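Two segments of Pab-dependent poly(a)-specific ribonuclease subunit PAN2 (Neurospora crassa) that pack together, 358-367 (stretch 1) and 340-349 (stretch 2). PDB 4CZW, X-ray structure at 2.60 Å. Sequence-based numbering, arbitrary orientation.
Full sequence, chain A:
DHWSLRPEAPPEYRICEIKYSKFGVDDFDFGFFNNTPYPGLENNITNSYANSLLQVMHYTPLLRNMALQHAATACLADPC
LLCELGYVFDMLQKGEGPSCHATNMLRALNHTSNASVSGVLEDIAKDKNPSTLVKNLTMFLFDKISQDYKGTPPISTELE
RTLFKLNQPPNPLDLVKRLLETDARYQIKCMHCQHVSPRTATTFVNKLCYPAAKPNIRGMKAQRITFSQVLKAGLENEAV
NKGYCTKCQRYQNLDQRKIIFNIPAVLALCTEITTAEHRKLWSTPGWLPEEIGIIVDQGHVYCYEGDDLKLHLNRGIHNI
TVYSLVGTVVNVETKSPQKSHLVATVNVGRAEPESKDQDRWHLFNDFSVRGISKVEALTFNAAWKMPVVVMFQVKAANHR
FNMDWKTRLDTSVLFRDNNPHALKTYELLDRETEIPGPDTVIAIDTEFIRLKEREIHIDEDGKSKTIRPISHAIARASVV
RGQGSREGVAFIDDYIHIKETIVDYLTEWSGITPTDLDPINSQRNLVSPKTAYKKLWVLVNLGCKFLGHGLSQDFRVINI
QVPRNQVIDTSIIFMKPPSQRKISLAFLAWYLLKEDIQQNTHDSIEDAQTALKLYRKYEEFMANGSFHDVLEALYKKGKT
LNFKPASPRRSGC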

ATOM      1  N   GLN A 358      11.398  13.617  18.135  1.00 94.23           N
ATOM      2  CA  GLN A 358      10.717  12.329  18.100  1.00 93.14           C
ATOM      3  C   GLN A 358       9.246  12.482  17.724  1.00 82.07           C
ATOM      4  O   GLN A 358       8.661  11.598  17.099  1.00 66.94           O
ATOM      5  CB  GLN A 358      10.840  11.620  19.452  1.00 89.27           C
ATOM      6  CG  GLN A 358      12.259  11.223  19.820  1.00104.31           C
ATOM      7  CD  GLN A 358      12.341  10.541  21.172  1.00119.92           C
ATOM      8  OE1 GLN A 358      11.435  10.663  21.997  1.00115.97           O
ATOM      9  NE2 GLN A 358      13.428   9.815  21.403  1.00124.97           N
ATOM     10  N   ASP A 359       8.656  13.610  18.108  1.00 81.38           N
ATOM     11  CA  ASP A 359       7.252  13.873  17.818  1.00 76.13           C
ATOM     12  C   ASP A 359       7.066  14.424  16.409  1.00 72.37           C
ATOM     13  O   ASP A 359       7.237  15.618  16.168  1.00 71.51           O
ATOM     14  CB  ASP A 359       6.667  14.845  18.844  1.00 82.30           C
ATOM     15  CG  ASP A 359       6.627  14.260  20.242  1.00 80.52           C
ATOM     16  OD1 ASP A 359       6.448  13.031  20.367  1.00 81.09           O
ATOM     17  OD2 ASP A 359       6.773  15.031  21.215  1.00 89.98           O
ATOM     18  N   ARG A 360       6.717  13.538  15.480  1.00 63.18           N
ATOM     19  CA  ARG A 360       6.492  13.923  14.093  1.00 56.24           C
ATOM     20  C   ARG A 360       5.140  13.411  13.606  1.00 48.50           C
ATOM     21  O   ARG A 360       5.052  12.741  12.578  1.00 45.58           O
ATOM     22  CB  ARG A 360       7.614  13.391  13.200  1.00 64.53           C
ATOM     23  CG  ARG A 360       9.005  13.842  13.617  1.00 72.83           C
ATOM     24  CD  ARG A 360      10.065  13.328  12.657  1.00 70.99           C
ATOM     25  NE  ARG A 360       9.786  13.730  11.282  1.00 79.30           N
ATOM     26  CZ  ARG A 360      10.137  14.900  10.760  1.00 84.78           C
ATOM     27  NH1 ARG A 360      10.781  15.792  11.500  1.00 91.29           N
ATOM     28  NH2 ARG A 360       9.842  15.179   9.498  1.00 70.68           N
ATOM     29  N   TRP A 361       4.090  13.733  14.354  1.00 47.72           N
ATOM     30  CA  TRP A 361       2.745  13.262  14.034  1.00 43.47           C
ATOM     31  C   TRP A 361       2.137  14.018  12.857  1.00 50.35           C
ATOM     32  O   TRP A 361       2.275  15.237  12.748  1.00 51.53           O
ATOM     33  CB  TRP A 361       1.839  13.386  15.260  1.00 45.97           C
ATOM     34  CG  TRP A 361       2.269  12.519  16.403  1.00 52.88           C
ATOM     35  CD1 TRP A 361       3.161  12.840  17.385  1.00 52.43           C
ATOM     36  CD2 TRP A 361       1.827  11.185  16.683  1.00 50.67           C
ATOM     37  NE1 TRP A 361       3.301  11.790  18.259  1.00 53.55           N
ATOM     38  CE2 TRP A 361       2.494  10.762  17.851  1.00 52.72           C
ATOM     39  CE3 TRP A 361       0.933  10.309  16.060  1.00 48.49           C
ATOM     40  CZ2 TRP A 361       2.293   9.499  18.407  1.00 47.61           C
ATOM     41  CZ3 TRP A 361       0.736   9.057  16.614  1.00 44.06           C
ATOM     42  CH2 TRP A 361       1.414   8.664  17.776  1.00 49.14           C
ATOM     43  N   HIS A 362       1.459  13.282  11.982  1.00 46.71           N
ATOM     44  CA  HIS A 362       0.803  13.876  10.823  1.00 37.43           C
ATOM     45  C   HIS A 362      -0.624  13.363  10.657  1.00 41.28           C
ATOM     46  O   HIS A 362      -0.921  12.209  10.964  1.00 40.10           O
ATOM     47  CB  HIS A 362       1.599  13.593   9.548  1.00 42.91           C
ATOM     48  CG  HIS A 362       2.861  14.388   9.434  1.00 46.29           C
ATOM     49  ND1 HIS A 362       3.993  14.100  10.165  1.00 46.03           N
ATOM     50  CD2 HIS A 362       3.169  15.465   8.672  1.00 45.72           C
ATOM     51  CE1 HIS A 362       4.945  14.964   9.858  1.00 50.77           C
ATOM     52  NE2 HIS A 362       4.470  15.802   8.955  1.00 45.62           N
ATOM     53  N   LEU A 363      -1.501  14.231  10.165  1.00 43.52           N
ATOM     54  CA  LEU A 363      -2.877  13.854   9.873  1.00 37.11           C
ATOM     55  C   LEU A 363      -3.032  13.480   8.403  1.00 45.51           C
ATOM     56  O   LEU A 363      -2.839  14.315   7.520  1.00 50.39           O
ATOM     57  CB  LEU A 363      -3.835  14.990  10.233  1.00 29.67           C
ATOM     58  CG  LEU A 363      -5.275  14.850   9.732  1.00 37.61           C
ATOM     59  CD1 LEU A 363      -5.936  13.609  10.310  1.00 37.13           C
ATOM     60  CD2 LEU A 363      -6.082  16.098  10.060  1.00 38.08           C
ATOM     61  N   PHE A 364      -3.377  12.223   8.147  1.00 44.14           N
ATOM     62  CA  PHE A 364      -3.581  11.755   6.783  1.00 39.74           C
ATOM     63  C   PHE A 364      -5.066  11.639   6.454  1.00 37.49           C
ATOM     64  O   PHE A 364      -5.634  10.547   6.477  1.00 41.34           O
ATOM     65  CB  PHE A 364      -2.886  10.409   6.563  1.00 34.19           C
ATOM     66  CG  PHE A 364      -1.386  10.495   6.555  1.00 35.44           C
ATOM     67  CD1 PHE A 364      -0.703  10.759   5.378  1.00 41.77           C
ATOM     68  CD2 PHE A 364      -0.661  10.309   7.719  1.00 36.59           C
ATOM     69  CE1 PHE A 364       0.677  10.839   5.365  1.00 45.15           C
ATOM     70  CE2 PHE A 364       0.720  10.387   7.711  1.00 39.51           C
ATOM     71  CZ  PHE A 364       1.389  10.652   6.533  1.00 42.14           C
ATOM     72  N   ASN A 365      -5.689  12.775   6.158  1.00 42.14           N
ATOM     73  CA  ASN A 365      -7.076  12.795   5.715  1.00 39.08           C
ATOM     74  C   ASN A 365      -7.139  12.631   4.203  1.00 47.41           C
ATOM     75  O   ASN A 365      -7.270  13.612   3.469  1.00 58.64           O
ATOM     76  CB  ASN A 365      -7.763  14.093   6.147  1.00 36.52           C
ATOM     77  CG  ASN A 365      -9.241  14.117   5.802  1.00 46.25           C
ATOM     78  OD1 ASN A 365      -9.816  13.105   5.399  1.00 42.81           O
ATOM     79  ND2 ASN A 365      -9.866  15.277   5.968  1.00 43.04           N
ATOM     80  N   ASP A 366      -7.039  11.382   3.753  1.00 44.94           N
ATOM     81  CA  ASP A 366      -6.939  11.056   2.333  1.00 43.56           C
ATOM     82  C   ASP A 366      -5.763  11.793   1.693  1.00 47.55           C
ATOM     83  O   ASP A 366      -4.621  11.627   2.120  1.00 44.90           O
ATOM     84  CB  ASP A 366      -8.248  11.378   1.607  1.00 40.76           C
ATOM     85  CG  ASP A 366      -9.359  10.404   1.953  1.00 44.17           C
ATOM     86  OD1 ASP A 366      -9.091   9.184   1.988  1.00 38.42           O
ATOM     87  OD2 ASP A 366     -10.498  10.854   2.196  1.00 47.85           O
ATOM     88  N   PHE A 367      -6.037  12.605   0.677  1.00 46.61           N
ATOM     89  CA  PHE A 367      -4.966  13.328  -0.004  1.00 44.93           C
ATOM     90  C   PHE A 367      -4.670  14.663   0.675  1.00 43.13           C
ATOM     91  O   PHE A 367      -3.844  15.442   0.199  1.00 51.00           O
ATOM     92  CB  PHE A 367      -5.306  13.541  -1.484  1.00 36.00           C
ATOM     93  CG  PHE A 367      -6.627  14.216  -1.722  1.00 39.10           C
ATOM     94  CD1 PHE A 367      -6.714  15.598  -1.792  1.00 47.21           C
ATOM     95  CD2 PHE A 367      -7.780  13.469  -1.899  1.00 42.21           C
ATOM     96  CE1 PHE A 367      -7.926  16.221  -2.018  1.00 50.41           C
ATOM     97  CE2 PHE A 367      -8.995  14.086  -2.127  1.00 48.36           C
ATOM     98  CZ  PHE A 367      -9.068  15.462  -2.189  1.00 54.96           C
TER
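Stretch 2 (340-349) SHLVATVNVG

How does stretch 2 run along stretch 1? It lies beside it as an extended strand, in the opposite sense to strand W361–N365: the two N-to-C directions make 158°, and the axes approach to 4.5 Å. The register sets N347 against W361 (CA to CA 4.1 Å), V346 against H362 (CA to CA 5.4 Å), T345 against L363 (CA to CA 4.7 Å) and A344 against F364 (CA to CA 4.8 Å).

Which backbone bonds hold this register? Two hydrogen-bonded pairs do most of the work. V346 N gives to H362 O at 3.0 Å and H362 N to V346 O at 2.8 Å; A344 N gives to F364 O at 3.1 Å and F364 N to A344 O at 2.6 Å. Beyond these pairs, V348 N gives to R360 O at 3.2 Å, adding a fifth backbone bond.

What do polar side chains add? Each end has its own. H341 NE2 donates to N365 OD1 at 2.9 Å, in the plane of the imidazole. At the other end the amide of N347 meets the loop before W361 through two weak hydrogen bonds: R360 N to N347 OD1 and N347 ND2 to Q358 O, both 3.4 Å. The same OD1 also accepts from G349 N at 3.0 Å, so it serves both stretches.

How do the side chains pack on the two faces? On the face of W361 and L363, N347 lies over the indole, its CB 3.5 Å from the centroid of the six-membered ring, while L363 CD1 comes within 3.9 Å of V343 CG2. On the face of H362 and F364, the phenyl side chain spans several neighbours: F364 CB is 3.9 Å from A344 CB, F364 CE2 4.1 Å from V346 CB, and F364 CZ 4.1 Å from V348 CG1.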

ATOM      1  N   SER A 340     -19.875   9.056   8.041  1.00 61.00           N
ATOM      2  CA  SER A 340     -18.575   8.798   8.658  1.00 52.45           C
ATOM      3  C   SER A 340     -17.527   8.491   7.589  1.00 50.72           C
ATOM      4  O   SER A 340     -17.842   7.913   6.553  1.00 56.97           O
ATOM      5  CB  SER A 340     -18.666   7.640   9.668  1.00 46.67           C
ATOM      6  OG  SER A 340     -19.033   6.422   9.043  1.00 82.82           O
ATOM      7  N   HIS A 341     -16.284   8.893   7.834  1.00 42.59           N
ATOM      8  CA  HIS A 341     -15.166   8.462   6.996  1.00 48.09           C
ATOM      9  C   HIS A 341     -13.913   8.372   7.860  1.00 41.04           C
ATOM     10  O   HIS A 341     -13.911   8.833   9.002  1.00 41.83           O
ATOM     11  CB  HIS A 341     -14.944   9.407   5.809  1.00 48.60           C
ATOM     12  CG  HIS A 341     -14.012  10.541   6.102  1.00 46.71           C
ATOM     13  ND1 HIS A 341     -14.369  11.607   6.899  1.00 46.41           N
ATOM     14  CD2 HIS A 341     -12.741  10.779   5.700  1.00 41.04           C
ATOM     15  CE1 HIS A 341     -13.355  12.450   6.979  1.00 42.50           C
ATOM     16  NE2 HIS A 341     -12.356  11.972   6.260  1.00 48.39           N
ATOM     17  N   LEU A 342     -12.852   7.777   7.325  1.00 40.31           N
ATOM     18  CA  LEU A 342     -11.672   7.500   8.134  1.00 37.66           C
ATOM     19  C   LEU A 342     -10.469   8.371   7.784  1.00 44.93           C
ATOM     20  O   LEU A 342     -10.232   8.692   6.620  1.00 45.58           O
ATOM     21  CB  LEU A 342     -11.290   6.027   8.002  1.00 28.52           C
ATOM     22  CG  LEU A 342     -12.448   5.046   8.182  1.00 41.76           C
ATOM     23  CD1 LEU A 342     -12.001   3.624   7.897  1.00 34.18           C
ATOM     24  CD2 LEU A 342     -13.035   5.155   9.580  1.00 39.02           C
ATOM     25  N   VAL A 343      -9.714   8.747   8.810  1.00 40.02           N
ATOM     26  CA  VAL A 343      -8.442   9.434   8.628  1.00 38.20           C
ATOM     27  C   VAL A 343      -7.363   8.681   9.393  1.00 39.66           C
ATOM     28  O   VAL A 343      -7.661   7.736  10.125  1.00 42.04           O
ATOM     29  CB  VAL A 343      -8.494  10.896   9.111  1.00 42.31           C
ATOM     30  CG1 VAL A 343      -9.586  11.663   8.375  1.00 29.55           C
ATOM     31  CG2 VAL A 343      -8.712  10.951  10.616  1.00 32.42           C
ATOM     32  N   ALA A 344      -6.112   9.093   9.226  1.00 42.12           N
ATOM     33  CA  ALA A 344      -5.008   8.433   9.910  1.00 36.31           C
ATOM     34  C   ALA A 344      -4.081   9.442  10.577  1.00 42.11           C
ATOM     35  O   ALA A 344      -3.561  10.348   9.926  1.00 41.25           O
ATOM     36  CB  ALA A 344      -4.228   7.563   8.936  1.00 31.60           C
ATOM     37  N   THR A 345      -3.888   9.282  11.881  1.00 40.40           N
ATOM     38  CA  THR A 345      -2.934  10.094  12.623  1.00 46.60           C
ATOM     39  C   THR A 345      -1.709   9.249  12.945  1.00 43.66           C
ATOM     40  O   THR A 345      -1.764   8.357  13.791  1.00 46.70           O
ATOM     41  CB  THR A 345      -3.542  10.654  13.920  1.00 41.13           C
ATOM     42  OG1 THR A 345      -4.035   9.575  14.724  1.00 50.53           O
ATOM     43  CG2 THR A 345      -4.687  11.603  13.602  1.00 34.71           C
ATOM     44  N   VAL A 346      -0.604   9.530  12.260  1.00 46.87           N
ATOM     45  CA  VAL A 346       0.579   8.680  12.328  1.00 41.05           C
ATOM     46  C   VAL A 346       1.840   9.456  12.705  1.00 43.28           C
ATOM     47  O   VAL A 346       2.068  10.564  12.222  1.00 47.40           O
ATOM     48  CB  VAL A 346       0.820   7.968  10.975  1.00 38.29           C
ATOM     49  CG1 VAL A 346       2.051   7.078  11.039  1.00 42.88           C
ATOM     50  CG2 VAL A 346      -0.404   7.160  10.572  1.00 42.10           C
ATOM     51  N   ASN A 347       2.652   8.867  13.580  1.00 36.88           N
ATOM     52  CA  ASN A 347       3.979   9.392  13.871  1.00 42.36           C
ATOM     53  C   ASN A 347       4.977   8.860  12.846  1.00 49.62           C
ATOM     54  O   ASN A 347       5.445   7.727  12.955  1.00 42.58           O
ATOM     55  CB  ASN A 347       4.411   9.014  15.290  1.00 50.74           C
ATOM     56  CG  ASN A 347       5.613   9.809  15.773  1.00 51.82           C
ATOM     57  OD1 ASN A 347       6.500  10.159  14.994  1.00 48.09           O
ATOM     58  ND2 ASN A 347       5.645  10.098  17.069  1.00 54.32           N
ATOM     59  N   VAL A 348       5.300   9.683  11.852  1.00 48.84           N
ATOM     60  CA  VAL A 348       6.160   9.256  10.751  1.00 46.83           C
ATOM     61  C   VAL A 348       7.628   9.151  11.158  1.00 44.92           C
ATOM     62  O   VAL A 348       8.480   8.801  10.342  1.00 51.88           O
ATOM     63  CB  VAL A 348       6.051  10.217   9.551  1.00 50.00           C
ATOM     64  CG1 VAL A 348       4.615  10.287   9.058  1.00 47.74           C
ATOM     65  CG2 VAL A 348       6.563  11.599   9.927  1.00 42.26           C
ATOM     66  N   GLY A 349       7.919   9.454  12.419  1.00 48.03           N
ATOM     67  CA  GLY A 349       9.281   9.407  12.916  1.00 47.24           C
ATOM     68  C   GLY A 349       9.779   7.998  13.172  1.00 49.99           C
ATOM     69  O   GLY A 349      10.986   7.761  13.222  1.00 58.85           O
TER